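Local atomic coordinates of Exo-poly-alpha-D-galacturonosidase (Thermotoga maritima, PDB entry 3JUR), a protein that probably hydrolyses the glycosidic bonds of polygalacturonate, working from the chain end as a hyperthermoactive exopolygalacturonase of glycosyl hydrolase family 28. Residues K8-E11 with E12-N16; L439-E442 with G443-L447. One frame throughout, in Å; residues are numbered along the deposited sequence. Where two conformers were deposited one is given.

Interaction 1: K8-E11 with E12-N16; sequences KKIE and EEILN
The carboxylate of Glu12 is the flat group that meets 8-11: Lys8 O lies over one of its faces, 3.7 Å from Glu12 CD, while the Lys8 side chain comes to its rim, with CE 3.5 Å from Glu12 OE2. The setting is successive turns of the N-terminal alpha-helix, 6-16, which lies on the outside of the parallel beta-helix. Glu12 is folded back over the helix because its first torsion, -124°, falls outside the staggered positions and its second, 97°, bends the chain again. Lys8 NZ remains 4.3 Å from Glu12 OE2, too far for a salt bridge, so the attraction is at most a modest electrostatic one. With an alanine here, Lys8 would probably lose this nearby negative charge and its aliphatic chain would be freer to turn. The backbone supplies the regular i to i+4 bonds, among them Ile14 N to Ile10 O at 3.0 Å, with an N-H...O angle of 168°. Toward the beta-helix, Glu11 forms salt bridges with Arg315 and Arg286, and the Glu13 carboxylate bonds to Tyr248 OH. Ile10 rests on Asn311 and Val313, and Ile14 on Tyr282. On that inner side the two isoleucines cross, Ile10 CG2 meeting Ile14 CD1 at 3.9 Å, while Leu15 runs alongside Glu11 with CD1 3.8 Å from Glu11 CG.

Interaction 2: L439-E442 with G443-L447; sequences LYIE and GKALL
The methyl ends of Leu439 and Leu447 meet head on, Leu439 CD1 lying 4.0 Å from Leu447 CD2, and Ile441 fills the angle between them and the corner of the chain. Ile441 passes alongside Leu447, the two side chains running opposite ways, which leaves Ile441 CD1 4.0 Å from Leu447 CD1. Both branches of Ile441 also border the Ala445 methyl: CG2 is 3.9 Å from Ala445 CB, and CD1 adds a second contact to the same carbon. A first torsion of -60° sets CG1 anti to the carbonyl carbon and beside the backbone N, carrying CD1 toward Leu447 and Ala445. The backbone bends sharply at Gly443, so the two strand axes approach to 7.2 Å at 136° and their inward residues face one another, at a corner of the last, reversed turn that closes the C-terminal end of the beta-helix. With phi at 130°, a beta carbon on Gly443 would run into the carbonyl O of Glu442, so these backbone angles call for glycine. Leu439 and Ile441 bond through their backbones to Met426 and Leu424, whereas Ala445 and Leu447 bond to Leu419 and Val417. The second subunit continues the sheets by antiparallel pairing, its Ile441 packing on Ile441 of this chain and its Leu447 on Leu439. No hydrogen bond joins the arms; the side chains meeting inside the corner are all apolar, so their burial, continued by the second subunit, probably helps to fix the angle between two arms that each take backbone bonds from a neighbouring strand.

Overall arrangement
From the N terminus, the chain first forms interaction 1 within helix 6-16, then winds through the coils of the beta-helix, and reaches interaction 2 only at its C-terminal end. Both contacts join adjoining segments, so neither closes a long loop, and being in series they neither nest nor cross. The centres of interactions 1 and 2 are about 33 Å apart. The nearest atoms of interactions 1 and 2 are about 21 Å apart, so the two do not meet. Interaction 1 belongs to a helix laid across the outside of strands 280-291 and 309-320. Interaction 2 is the bend between strands 438-442 and 444-447, which run antiparallel to strands 422-426 and 415-419 respectively and end the coil at a subunit interface.

Interaction 1: K8-E11 with E12-N16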
loop_
_atom_site.group_PDB
_atom_site.type_symbol
_atom_site.label_atom_id
_atom_site.label_comp_id
_atom_site.label_asym_id
_atom_site.label_seq_id
_atom_site.Cartn_x
_atom_site.Cartn_y
_atom_site.Cartn_z
ATOM N N LYS D 8 4.659 3.558 -29.737
ATOM C CA LYS D 8 5.957 3.671 -30.400
ATOM C C LYS D 8 5.796 3.731 -31.922
ATOM O O LYS D 8 6.406 4.583 -32.572
ATOM C CB LYS D 8 6.891 2.528 -29.992
ATOM C CG LYS D 8 8.293 2.604 -30.607
ATOM C CD LYS D 8 9.086 1.351 -30.312
ATOM C CE LYS D 8 10.234 1.148 -31.304
ATOM N NZ LYS D 8 11.505 1.709 -30.789
ATOM N N LYS D 9 4.956 2.854 -32.474
ATOM C CA LYS D 9 4.696 2.825 -33.923
ATOM C C LYS D 9 4.078 4.131 -34.424
ATOM O O LYS D 9 4.402 4.592 -35.516
ATOM C CB LYS D 9 3.800 1.638 -34.318
ATOM C CG LYS D 9 4.355 0.258 -33.975
ATOM C CD LYS D 9 5.397 -0.204 -34.979
ATOM C CE LYS D 9 6.094 -1.468 -34.502
ATOM N NZ LYS D 9 7.224 -1.846 -35.399
ATOM N N ILE D 10 3.192 4.728 -33.630
ATOM C CA ILE D 10 2.598 6.007 -34.007
ATOM C C ILE D 10 3.651 7.126 -33.985
ATOM O O ILE D 10 3.733 7.912 -34.931
ATOM C CB ILE D 10 1.343 6.347 -33.157
ATOM C CG1 ILE D 10 0.266 5.278 -33.378
ATOM C CG2 ILE D 10 0.777 7.727 -33.535
ATOM C CD1 ILE D 10 -0.845 5.306 -32.353
ATOM N N GLU D 11 4.469 7.167 -32.929
ATOM C CA GLU D 11 5.560 8.144 -32.826
ATOM C C GLU D 11 6.532 8.030 -34.015
ATOM O O GLU D 11 6.988 9.044 -34.554
ATOM C CB GLU D 11 6.286 8.040 -31.471
ATOM C CG GLU D 11 7.613 8.807 -31.413
ATOM C CD GLU D 11 8.059 9.186 -30.004
ATOM O OE1 GLU D 11 7.483 8.668 -29.022
ATOM O OE2 GLU D 11 8.998 10.008 -29.881
ATOM N N GLU D 12 6.807 6.795 -34.433
ATOM C CA GLU D 12 7.642 6.506 -35.603
ATOM C C GLU D 12 7.054 7.137 -36.851
ATOM O O GLU D 12 7.741 7.836 -37.585
ATOM C CB GLU D 12 7.693 5.002 -35.841
ATOM C CG GLU D 12 9.066 4.412 -35.877
ATOM C CD GLU D 12 9.435 3.812 -34.539
ATOM O OE1 GLU D 12 9.739 4.602 -33.620
ATOM O OE2 GLU D 12 9.399 2.568 -34.407
ATOM N N GLU D 13 5.772 6.853 -37.077
ATOM C CA GLU D 13 5.020 7.336 -38.224
ATOM C C GLU D 13 5.026 8.867 -38.304
ATOM O O GLU D 13 5.259 9.431 -39.378
ATOM C CB GLU D 13 3.590 6.772 -38.166
ATOM C CG GLU D 13 2.598 7.352 -39.176
ATOM C CD GLU D 13 2.889 6.971 -40.622
ATOM O OE1 GLU D 13 3.717 6.067 -40.871
ATOM O OE2 GLU D 13 2.277 7.593 -41.519
ATOM N N ILE D 14 4.784 9.526 -37.170
ATOM C CA ILE D 14 4.853 10.982 -37.091
ATOM C C ILE D 14 6.244 11.497 -37.476
ATOM O O ILE D 14 6.369 12.375 -38.335
ATOM C CB ILE D 14 4.452 11.519 -35.680
ATOM C CG1 ILE D 14 3.024 11.087 -35.330
ATOM C CG2 ILE D 14 4.558 13.043 -35.644
ATOM C CD1 ILE D 14 2.667 11.164 -33.860
ATOM N N LEU D 15 7.282 10.946 -36.847
ATOM C CA LEU D 15 8.667 11.346 -37.131
ATOM C C LEU D 15 9.089 11.097 -38.588
ATOM O O LEU D 15 9.977 11.780 -39.108
ATOM C CB LEU D 15 9.650 10.671 -36.160
ATOM C CG LEU D 15 9.559 11.129 -34.697
ATOM C CD1 LEU D 15 10.250 10.152 -33.754
ATOM C CD2 LEU D 15 10.123 12.538 -34.521
ATOM N N ASN D 16 8.450 10.130 -39.242
ATOM C CA ASN D 16 8.738 9.844 -40.649
ATOM C C ASN D 16 8.157 10.871 -41.623
ATOM O O ASN D 16 8.587 10.949 -42.772
ATOM C CB ASN D 16 8.283 8.426 -41.032
ATOM C CG ASN D 16 9.233 7.345 -40.524
ATOM O OD1 ASN D 16 10.416 7.598 -40.289
ATOM N ND2 ASN D 16 8.717 6.129 -40.361
#

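Interaction 2: L439-E442 with G443-L447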
loop_
_atom_site.group_PDB
_atom_site.type_symbol
_atom_site.label_atom_id
_atom_site.label_comp_id
_atom_site.label_asym_id
_atom_site.label_seq_id
_atom_site.Cartn_x
_atom_site.Cartn_y
_atom_site.Cartn_z
ATOM N N LEU D 439 -7.647 -3.366 -11.840
ATOM C CA LEU D 439 -8.877 -2.682 -11.465
ATOM C C LEU D 439 -9.669 -2.395 -12.716
ATOM O O LEU D 439 -9.307 -1.502 -13.497
ATOM C CB LEU D 439 -8.622 -1.405 -10.652
ATOM C CG LEU D 439 -9.862 -0.617 -10.192
ATOM C CD1 LEU D 439 -9.591 0.139 -8.905
ATOM C CD2 LEU D 439 -10.339 0.351 -11.262
ATOM N N TYR D 440 -10.729 -3.179 -12.914
ATOM C CA TYR D 440 -11.633 -2.993 -14.049
ATOM C C TYR D 440 -13.029 -2.662 -13.554
ATOM O O TYR D 440 -13.589 -3.390 -12.741
ATOM C CB TYR D 440 -11.686 -4.233 -14.946
ATOM C CG TYR D 440 -12.731 -4.129 -16.040
ATOM C CD1 TYR D 440 -12.483 -3.394 -17.194
ATOM C CD2 TYR D 440 -13.972 -4.751 -15.911
ATOM C CE1 TYR D 440 -13.428 -3.288 -18.186
ATOM C CE2 TYR D 440 -14.929 -4.648 -16.901
ATOM C CZ TYR D 440 -14.651 -3.919 -18.037
ATOM O OH TYR D 440 -15.595 -3.815 -19.032
ATOM N N ILE D 441 -13.580 -1.553 -14.038
ATOM C CA ILE D 441 -14.934 -1.147 -13.670
ATOM C C ILE D 441 -15.701 -0.740 -14.924
ATOM O O ILE D 441 -15.194 0.031 -15.732
ATOM C CB ILE D 441 -14.963 0.032 -12.642
ATOM C CG1 ILE D 441 -14.245 -0.333 -11.339
ATOM C CG2 ILE D 441 -16.402 0.410 -12.309
ATOM C CD1 ILE D 441 -13.900 0.883 -10.450
ATOM N N GLU D 442 -16.909 -1.280 -15.087
ATOM C CA GLU D 442 -17.824 -0.813 -16.132
ATOM C C GLU D 442 -19.141 -0.382 -15.506
ATOM O O GLU D 442 -19.818 -1.177 -14.851
ATOM C CB GLU D 442 -18.061 -1.889 -17.199
ATOM C CG GLU D 442 -18.925 -1.406 -18.366
ATOM C CD GLU D 442 -19.017 -2.406 -19.513
ATOM O OE1 GLU D 442 -18.596 -2.037 -20.630
ATOM O OE2 GLU D 442 -19.512 -3.545 -19.310
ATOM N N GLY D 443 -19.483 0.888 -15.704
ATOM C CA GLY D 443 -20.713 1.457 -15.178
ATOM C C GLY D 443 -20.497 2.758 -14.429
ATOM O O GLY D 443 -20.061 3.763 -15.011
ATOM N N LYS D 444 -20.823 2.736 -13.138
ATOM C CA LYS D 444 -20.693 3.897 -12.261
ATOM C C LYS D 444 -19.831 3.530 -11.065
ATOM O O LYS D 444 -19.909 2.408 -10.559
ATOM C CB LYS D 444 -22.067 4.357 -11.750
ATOM C CG LYS D 444 -23.062 4.745 -12.835
ATOM C CD LYS D 444 -24.390 5.216 -12.237
ATOM C CE LYS D 444 -25.334 5.667 -13.335
ATOM N NZ LYS D 444 -26.624 6.196 -12.811
ATOM N N ALA D 445 -19.012 4.473 -10.608
ATOM C CA ALA D 445 -18.227 4.251 -9.408
ATOM C C ALA D 445 -17.731 5.536 -8.741
ATOM O O ALA D 445 -17.512 6.568 -9.392
ATOM C CB ALA D 445 -17.057 3.290 -9.689
ATOM N N LEU D 446 -17.559 5.449 -7.431
ATOM C CA LEU D 446 -16.883 6.477 -6.655
ATOM C C LEU D 446 -15.921 5.809 -5.670
ATOM O O LEU D 446 -16.348 5.101 -4.749
ATOM C CB LEU D 446 -17.889 7.378 -5.927
ATOM C CG LEU D 446 -17.338 8.581 -5.144
ATOM C CD1 LEU D 446 -16.626 9.563 -6.055
ATOM C CD2 LEU D 446 -18.451 9.287 -4.377
ATOM N N LEU D 447 -14.624 6.033 -5.882
ATOM C CA LEU D 447 -13.589 5.452 -5.036
ATOM C C LEU D 447 -12.784 6.530 -4.338
ATOM O O LEU D 447 -12.242 7.441 -4.972
ATOM C CB LEU D 447 -12.656 4.535 -5.840
ATOM C CG LEU D 447 -13.091 3.079 -6.009
ATOM C CD1 LEU D 447 -14.234 2.930 -7.017
ATOM C CD2 LEU D 447 -11.905 2.229 -6.423
#